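Local coordinates for transcriptional regulator, TetR family (Legionella pneumophila subsp. pneumophila str. Philadelphia 1, PDB 3ON4), which probably binds DNA through a helix-turn-helix motif and regulates transcription, at residues Phe130-Leu142 with Ser152-Glu164. Sequence-based numbering, arbitrary orientation.
Sequences FFELIIEWLKGVL and SLSLAKQIISLVE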
ATOM      1  N   PHE A 130       6.816   0.699 -13.671  1.00 20.86           N
ATOM      2  CA  PHE A 130       7.570   1.215 -12.512  1.00 20.25           C
ATOM      3  C   PHE A 130       8.079   0.082 -11.621  1.00 19.76           C
ATOM      4  O   PHE A 130       9.281   0.003 -11.318  1.00 19.87           O
ATOM      5  CB  PHE A 130       6.701   2.188 -11.708  1.00 18.88           C
ATOM      6  CG  PHE A 130       7.315   2.682 -10.409  1.00 18.89           C
ATOM      7  CD1 PHE A 130       8.187   3.751 -10.398  1.00 21.80           C
ATOM      8  CD2 PHE A 130       7.014   2.068  -9.200  1.00 19.33           C
ATOM      9  CE1 PHE A 130       8.738   4.220  -9.215  1.00 22.60           C
ATOM     10  CE2 PHE A 130       7.580   2.522  -8.000  1.00 20.89           C
ATOM     11  CZ  PHE A 130       8.429   3.613  -8.010  1.00 21.50           C
ATOM     12  N   PHE A 131       7.178  -0.814 -11.225  1.00 18.20           N
ATOM     13  CA  PHE A 131       7.587  -1.935 -10.385  1.00 18.08           C
ATOM     14  C   PHE A 131       8.522  -2.917 -11.096  1.00 19.78           C
ATOM     15  O   PHE A 131       9.482  -3.398 -10.495  1.00 18.41           O
ATOM     16  CB  PHE A 131       6.372  -2.618  -9.762  1.00 17.70           C
ATOM     17  CG  PHE A 131       5.770  -1.789  -8.657  1.00 16.98           C
ATOM     18  CD1 PHE A 131       6.481  -1.581  -7.486  1.00 16.20           C
ATOM     19  CD2 PHE A 131       4.553  -1.137  -8.825  1.00 17.04           C
ATOM     20  CE1 PHE A 131       5.975  -0.769  -6.484  1.00 18.42           C
ATOM     21  CE2 PHE A 131       4.045  -0.339  -7.824  1.00 16.14           C
ATOM     22  CZ  PHE A 131       4.754  -0.148  -6.657  1.00 15.61           C
ATOM     23  N   GLU A 132       8.242  -3.194 -12.365  1.00 20.79           N
ATOM     24  CA  GLU A 132       9.100  -4.062 -13.167  1.00 23.67           C
ATOM     25  C   GLU A 132      10.528  -3.510 -13.214  1.00 23.61           C
ATOM     26  O   GLU A 132      11.473  -4.270 -13.088  1.00 24.56           O
ATOM     27  CB  GLU A 132       8.513  -4.236 -14.586  1.00 25.24           C
ATOM     28  CG  GLU A 132       7.304  -5.169 -14.555  1.00 29.38           C
ATOM     29  CD  GLU A 132       6.412  -5.082 -15.780  1.00 35.47           C
ATOM     30  OE1 GLU A 132       6.824  -4.466 -16.797  1.00 36.36           O
ATOM     31  OE2 GLU A 132       5.282  -5.646 -15.704  1.00 39.81           O
ATOM     32  N   LEU A 133      10.677  -2.194 -13.351  1.00 23.86           N
ATOM     33  CA  LEU A 133      11.996  -1.569 -13.373  1.00 24.91           C
ATOM     34  C   LEU A 133      12.723  -1.725 -12.034  1.00 24.04           C
ATOM     35  O   LEU A 133      13.897  -2.069 -12.005  1.00 24.89           O
ATOM     36  CB  LEU A 133      11.883  -0.094 -13.711  1.00 25.25           C
ATOM     37  CG  LEU A 133      13.217   0.626 -13.924  1.00 29.19           C
ATOM     38  CD1 LEU A 133      13.142   1.560 -15.144  1.00 31.64           C
ATOM     39  CD2 LEU A 133      13.580   1.366 -12.667  1.00 29.74           C
ATOM     40  N   ILE A 134      11.996  -1.511 -10.941  1.00 21.48           N
ATOM     41  CA  ILE A 134      12.565  -1.608  -9.606  1.00 21.28           C
ATOM     42  C   ILE A 134      12.990  -3.036  -9.301  1.00 20.68           C
ATOM     43  O   ILE A 134      14.102  -3.264  -8.837  1.00 20.84           O
ATOM     44  CB  ILE A 134      11.591  -1.117  -8.500  1.00 20.14           C
ATOM     45  CG1 ILE A 134      11.290   0.388  -8.612  1.00 23.37           C
ATOM     46  CG2 ILE A 134      12.126  -1.479  -7.085  1.00 19.40           C
ATOM     47  CD1 ILE A 134      12.447   1.283  -8.400  1.00 27.16           C
ATOM     48  N   ILE A 135      12.107  -3.994  -9.595  1.00 19.42           N
ATOM     49  CA  ILE A 135      12.353  -5.409  -9.345  1.00 19.84           C
ATOM     50  C   ILE A 135      13.536  -5.929 -10.173  1.00 21.06           C
ATOM     51  O   ILE A 135      14.446  -6.580  -9.628  1.00 21.62           O
ATOM     52  CB  ILE A 135      11.064  -6.216  -9.586  1.00 19.44           C
ATOM     53  CG1 ILE A 135      10.035  -5.836  -8.502  1.00 20.69           C
ATOM     54  CG2 ILE A 135      11.346  -7.726  -9.665  1.00 20.87           C
ATOM     55  CD1 ILE A 135       8.651  -6.256  -8.818  1.00 19.65           C
ATOM     56  N   GLU A 136      13.566  -5.587 -11.465  1.00 21.07           N
ATOM     57  CA  GLU A 136      14.701  -5.941 -12.326  1.00 23.14           C
ATOM     58  C   GLU A 136      16.016  -5.347 -11.797  1.00 22.23           C
ATOM     59  O   GLU A 136      17.026  -6.045 -11.753  1.00 22.93           O
ATOM     60  CB  GLU A 136      14.449  -5.501 -13.777  1.00 24.06           C
ATOM     61  CG  GLU A 136      15.563  -5.873 -14.780  1.00 29.27           C
ATOM     62  CD  GLU A 136      15.902  -7.356 -14.775  1.00 35.16           C
ATOM     63  OE1 GLU A 136      14.966  -8.193 -14.672  1.00 37.88           O
ATOM     64  OE2 GLU A 136      17.107  -7.682 -14.845  1.00 41.73           O
ATOM     65  N   TRP A 137      16.005  -4.081 -11.379  1.00 20.51           N
ATOM     66  CA  TRP A 137      17.222  -3.458 -10.819  1.00 20.68           C
ATOM     67  C   TRP A 137      17.713  -4.195  -9.563  1.00 20.17           C
ATOM     68  O   TRP A 137      18.890  -4.569  -9.453  1.00 21.46           O
ATOM     69  CB  TRP A 137      16.952  -2.008 -10.464  1.00 19.68           C
ATOM     70  CG  TRP A 137      18.178  -1.304 -10.047  1.00 20.72           C
ATOM     71  CD1 TRP A 137      19.124  -0.733 -10.858  1.00 23.81           C
ATOM     72  CD2 TRP A 137      18.620  -1.100  -8.706  1.00 21.26           C
ATOM     73  NE1 TRP A 137      20.128  -0.190 -10.099  1.00 22.92           N
ATOM     74  CE2 TRP A 137      19.846  -0.406  -8.773  1.00 21.53           C
ATOM     75  CE3 TRP A 137      18.116  -1.472  -7.450  1.00 19.60           C
ATOM     76  CZ2 TRP A 137      20.556  -0.042  -7.639  1.00 23.42           C
ATOM     77  CZ3 TRP A 137      18.823  -1.112  -6.319  1.00 19.51           C
ATOM     78  CH2 TRP A 137      20.030  -0.392  -6.418  1.00 21.08           C
ATOM     79  N   LEU A 138      16.800  -4.424  -8.633  1.00 19.27           N
ATOM     80  CA  LEU A 138      17.097  -5.187  -7.399  1.00 19.75           C
ATOM     81  C   LEU A 138      17.635  -6.608  -7.659  1.00 21.03           C
ATOM     82  O   LEU A 138      18.648  -7.026  -7.067  1.00 21.12           O
ATOM     83  CB  LEU A 138      15.836  -5.249  -6.505  1.00 18.07           C
ATOM     84  CG  LEU A 138      15.413  -3.993  -5.747  1.00 17.61           C
ATOM     85  CD1 LEU A 138      14.066  -4.171  -5.036  1.00 15.21           C
ATOM     86  CD2 LEU A 138      16.519  -3.625  -4.743  1.00 17.29           C
ATOM     87  N   LYS A 139      16.957  -7.352  -8.542  1.00 21.38           N
ATOM     88  CA  LYS A 139      17.380  -8.695  -8.957  1.00 23.95           C
ATOM     89  C   LYS A 139      18.789  -8.684  -9.528  1.00 24.38           C
ATOM     90  O   LYS A 139      19.630  -9.527  -9.176  1.00 25.37           O
ATOM     91  CB  LYS A 139      16.426  -9.256 -10.016  1.00 24.81           C
ATOM     92  CG  LYS A 139      16.833 -10.615 -10.620  1.00 30.03           C
ATOM     93  CD  LYS A 139      16.002 -10.833 -11.883  1.00 35.64           C
ATOM     94  CE  LYS A 139      16.338 -12.097 -12.592  1.00 39.68           C
ATOM     95  NZ  LYS A 139      16.213 -11.922 -14.075  1.00 43.62           N
ATOM     96  N   GLY A 140      19.050  -7.729 -10.413  1.00 25.17           N
ATOM     97  CA  GLY A 140      20.394  -7.593 -11.014  1.00 26.87           C
ATOM     98  C   GLY A 140      21.507  -7.325 -10.005  1.00 27.18           C
ATOM     99  O   GLY A 140      22.589  -7.927 -10.088  1.00 28.78           O
ATOM    100  N   VAL A 141      21.260  -6.418  -9.068  1.00 26.15           N
ATOM    101  CA  VAL A 141      22.229  -6.103  -8.013  1.00 27.23           C
ATOM    102  C   VAL A 141      22.504  -7.365  -7.188  1.00 28.21           C
ATOM    103  O   VAL A 141      23.656  -7.708  -6.894  1.00 28.80           O
ATOM    104  CB  VAL A 141      21.704  -4.948  -7.094  1.00 25.83           C
ATOM    105  CG1 VAL A 141      22.579  -4.801  -5.873  1.00 27.79           C
ATOM    106  CG2 VAL A 141      21.661  -3.614  -7.855  1.00 25.88           C
ATOM    107  N   LEU A 142      21.432  -8.070  -6.841  1.00 28.10           N
ATOM    108  CA  LEU A 142      21.530  -9.280  -6.026  1.00 29.82           C
ATOM    109  C   LEU A 142      22.247 -10.418  -6.732  1.00 31.89           C
ATOM    110  O   LEU A 142      22.955 -11.199  -6.092  1.00 33.29           O
ATOM    111  CB  LEU A 142      20.132  -9.730  -5.561  1.00 28.18           C
ATOM    112  CG  LEU A 142      19.408  -8.835  -4.552  1.00 28.38           C
ATOM    113  CD1 LEU A 142      17.948  -9.289  -4.433  1.00 27.49           C
ATOM    114  CD2 LEU A 142      20.078  -8.848  -3.186  1.00 29.17           C
ATOM    115  N   SER A 152      17.363 -14.360  -6.188  1.00 25.11           N
ATOM    116  CA  SER A 152      17.454 -12.924  -6.450  1.00 24.62           C
ATOM    117  C   SER A 152      16.067 -12.320  -6.711  1.00 23.10           C
ATOM    118  O   SER A 152      15.736 -11.267  -6.199  1.00 21.16           O
ATOM    119  CB  SER A 152      18.362 -12.645  -7.651  1.00 25.95           C
ATOM    120  OG  SER A 152      19.729 -12.860  -7.317  1.00 30.06           O
ATOM    121  N   LEU A 153      15.268 -13.007  -7.511  1.00 24.31           N
ATOM    122  CA  LEU A 153      13.922 -12.538  -7.818  1.00 24.37           C
ATOM    123  C   LEU A 153      13.038 -12.567  -6.572  1.00 22.60           C
ATOM    124  O   LEU A 153      12.275 -11.635  -6.351  1.00 22.27           O
ATOM    125  CB  LEU A 153      13.315 -13.401  -8.928  1.00 26.91           C
ATOM    126  CG  LEU A 153      12.202 -12.820  -9.801  1.00 30.07           C
ATOM    127  CD1 LEU A 153      12.547 -11.414 -10.363  1.00 31.65           C
ATOM    128  CD2 LEU A 153      11.912 -13.822 -10.947  1.00 35.64           C
ATOM    129  N   SER A 154      13.120 -13.647  -5.786  1.00 22.73           N
ATOM    130  CA  SER A 154      12.343 -13.788  -4.563  1.00 22.36           C
ATOM    131  C   SER A 154      12.706 -12.695  -3.553  1.00 20.61           C
ATOM    132  O   SER A 154      11.819 -12.061  -2.940  1.00 18.04           O
ATOM    133  CB  SER A 154      12.549 -15.175  -3.927  1.00 25.25           C
ATOM    134  OG  SER A 154      11.869 -15.256  -2.666  1.00 26.70           O
ATOM    135  N   LEU A 155      14.005 -12.459  -3.381  1.00 20.24           N
ATOM    136  CA  LEU A 155      14.454 -11.437  -2.427  1.00 19.92           C
ATOM    137  C   LEU A 155      14.131 -10.030  -2.938  1.00 18.47           C
ATOM    138  O   LEU A 155      13.758  -9.148  -2.153  1.00 18.15           O
ATOM    139  CB  LEU A 155      15.959 -11.575  -2.151  1.00 21.78           C
ATOM    140  CG  LEU A 155      16.596 -10.709  -1.056  1.00 23.54           C
ATOM    141  CD1 LEU A 155      15.794 -10.730   0.226  1.00 26.66           C
ATOM    142  CD2 LEU A 155      18.065 -11.172  -0.768  1.00 29.54           C
ATOM    143  N   ALA A 156      14.296  -9.810  -4.243  1.00 17.92           N
ATOM    144  CA  ALA A 156      13.936  -8.523  -4.824  1.00 17.47           C
ATOM    145  C   ALA A 156      12.454  -8.227  -4.508  1.00 16.41           C
ATOM    146  O   ALA A 156      12.107  -7.131  -4.114  1.00 15.92           O
ATOM    147  CB  ALA A 156      14.193  -8.524  -6.348  1.00 17.33           C
ATOM    148  N   LYS A 157      11.590  -9.221  -4.674  1.00 16.92           N
ATOM    149  CA  LYS A 157      10.160  -9.034  -4.400  1.00 16.78           C
ATOM    150  C   LYS A 157       9.840  -8.849  -2.915  1.00 16.40           C
ATOM    151  O   LYS A 157       8.947  -8.083  -2.589  1.00 16.56           O
ATOM    152  CB  LYS A 157       9.337 -10.164  -5.025  1.00 18.29           C
ATOM    153  CG  LYS A 157       9.392 -10.096  -6.575  1.00 19.50           C
ATOM    154  CD  LYS A 157       8.660 -11.196  -7.257  1.00 21.56           C
ATOM    155  CE  LYS A 157       8.733 -10.999  -8.775  1.00 26.15           C
ATOM    156  NZ  LYS A 157       8.335 -12.188  -9.565  1.00 28.00           N
ATOM    157  N   GLN A 158      10.583  -9.505  -2.019  1.00 16.80           N
ATOM    158  CA  GLN A 158      10.391  -9.283  -0.587  1.00 17.40           C
ATOM    159  C   GLN A 158      10.782  -7.863  -0.209  1.00 16.94           C
ATOM    160  O   GLN A 158      10.100  -7.174   0.578  1.00 15.42           O
ATOM    161  CB  GLN A 158      11.214 -10.277   0.244  1.00 18.64           C
ATOM    162  CG  GLN A 158      10.641 -11.669   0.338  1.00 20.85           C
ATOM    163  CD  GLN A 158      11.573 -12.572   1.132  1.00 22.95           C
ATOM    164  OE1 GLN A 158      12.778 -12.553   0.899  1.00 25.21           O
ATOM    165  NE2 GLN A 158      11.034 -13.334   2.076  1.00 25.82           N
ATOM    166  N   ILE A 159      11.895  -7.410  -0.784  1.00 17.12           N
ATOM    167  CA  ILE A 159      12.406  -6.116  -0.452  1.00 17.49           C
ATOM    168  C   ILE A 159      11.412  -5.038  -0.868  1.00 16.04           C
ATOM    169  O   ILE A 159      11.099  -4.165  -0.064  1.00 15.26           O
ATOM    170  CB  ILE A 159      13.772  -5.826  -1.102  1.00 18.64           C
ATOM    171  CG1 ILE A 159      14.872  -6.653  -0.439  1.00 19.66           C
ATOM    172  CG2 ILE A 159      14.132  -4.327  -0.967  1.00 18.69           C
ATOM    173  CD1 ILE A 159      16.167  -6.654  -1.261  1.00 18.49           C
ATOM    174  N   ILE A 160      10.914  -5.084  -2.104  1.00 16.58           N
ATOM    175  CA  ILE A 160      10.005  -4.019  -2.559  1.00 15.54           C
ATOM    176  C   ILE A 160       8.671  -4.109  -1.824  1.00 15.10           C
ATOM    177  O   ILE A 160       8.061  -3.080  -1.550  1.00 13.93           O
ATOM    178  CB  ILE A 160       9.844  -3.943  -4.128  1.00 16.42           C
ATOM    179  CG1 ILE A 160       9.095  -2.653  -4.570  1.00 17.44           C
ATOM    180  CG2 ILE A 160       9.168  -5.156  -4.679  1.00 15.16           C
ATOM    181  CD1 ILE A 160       9.578  -1.315  -3.938  1.00 18.31           C
ATOM    182  N   SER A 161       8.223  -5.320  -1.498  1.00 15.65           N
ATOM    183  CA  SER A 161       7.005  -5.480  -0.695  1.00 15.82           C
ATOM    184  C   SER A 161       7.183  -4.818   0.671  1.00 15.71           C
ATOM    185  O   SER A 161       6.297  -4.090   1.150  1.00 15.08           O
ATOM    186  CB  SER A 161       6.656  -6.957  -0.516  1.00 17.33           C
ATOM    187  OG  SER A 161       6.458  -7.571  -1.780  1.00 18.04           O
ATOM    188  N   LEU A 162       8.341  -5.044   1.290  1.00 15.34           N
ATOM    189  CA  LEU A 162       8.587  -4.520   2.615  1.00 16.97           C
ATOM    190  C   LEU A 162       8.711  -3.001   2.570  1.00 15.28           C
ATOM    191  O   LEU A 162       8.208  -2.323   3.450  1.00 15.23           O
ATOM    192  CB  LEU A 162       9.838  -5.141   3.215  1.00 18.58           C
ATOM    193  CG  LEU A 162      10.152  -4.951   4.685  1.00 23.06           C
ATOM    194  CD1 LEU A 162       8.927  -5.198   5.606  1.00 25.86           C
ATOM    195  CD2 LEU A 162      11.285  -5.904   5.044  1.00 28.90           C
ATOM    196  N   VAL A 163       9.375  -2.486   1.547  1.00 15.69           N
ATOM    197  CA  VAL A 163       9.515  -1.046   1.367  1.00 15.84           C
ATOM    198  C   VAL A 163       8.129  -0.409   1.249  1.00 15.69           C
ATOM    199  O   VAL A 163       7.831   0.575   1.940  1.00 16.39           O
ATOM    200  CB  VAL A 163      10.369  -0.702   0.130  1.00 16.52           C
ATOM    201  CG1 VAL A 163      10.174   0.783  -0.298  1.00 17.33           C
ATOM    202  CG2 VAL A 163      11.842  -1.042   0.377  1.00 17.79           C
ATOM    203  N   GLU A 164       7.274  -0.967   0.391  1.00 15.70           N
ATOM    204  CA  GLU A 164       5.942  -0.401   0.166  1.00 15.36           C
ATOM    205  C   GLU A 164       5.095  -0.456   1.445  1.00 16.15           C
ATOM    206  O   GLU A 164       4.505   0.548   1.875  1.00 17.47           O
ATOM    207  CB  GLU A 164       5.235  -1.076  -1.007  1.00 16.32           C
ATOM    208  CG  GLU A 164       5.910  -0.840  -2.371  1.00 16.22           C
ATOM    209  CD  GLU A 164       5.918   0.600  -2.815  1.00 17.68           C
ATOM    210  OE1 GLU A 164       5.027   1.363  -2.407  1.00 17.90           O
ATOM    211  OE2 GLU A 164       6.797   0.982  -3.623  1.00 20.49           O
TER
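Ile160 is a knob seated among Phe131, Ile134, Ile135 and Leu138. Its CB lies 4.3 Å from Leu138 CD1. There the side chain forks: CG2 turns to Ile135 CG1, 4.0 Å away, while CG1, anti to the backbone N (chi1 -169°), reaches the edge of the Phe131 ring, near its plane, at Phe131 CD1. Ile160 CD1, the tip, ends 4.1 Å from Ile134 CG2. Ile160 runs roughly at right angles to the side chains of Phe131, Ile134 and Ile135; CG2 faces Ile135, and the CG1-CD1 arm lies against Phe131 and Ile134. One turn earlier, Ala156 is a second knob, among Ile135, Leu138, Lys139 and Leu142; its CB stands 3.7 Å from Leu138 CB, and so short a side chain fits with helix axes just 8.3 Å apart at closest approach. Leu142 closes this end, its CD1 lying 3.8 Å from Leu155 CB. At the other end the Glu164 carboxylate meets the Phe131 edge, Glu164 OE2 3.5 Å from Phe131 CE1, its plane 81° from the ring. That buried OE2 has no hydrogen-bonding partner, which could favour the protonated acid. Lys157, whose CE passes Ile135 CG2, sends NZ to Asp175 of the second subunit, and Leu169 of that subunit packs on both Phe131 and Ile160. The segments run nearer antiparallel than parallel, at 128°, and the two consecutive sockets identify knobs-into-holes packing between successive helices of the all-helical C-terminal domain of a TetR-family regulator, with side chains of both helices also taking part in the dimer interface.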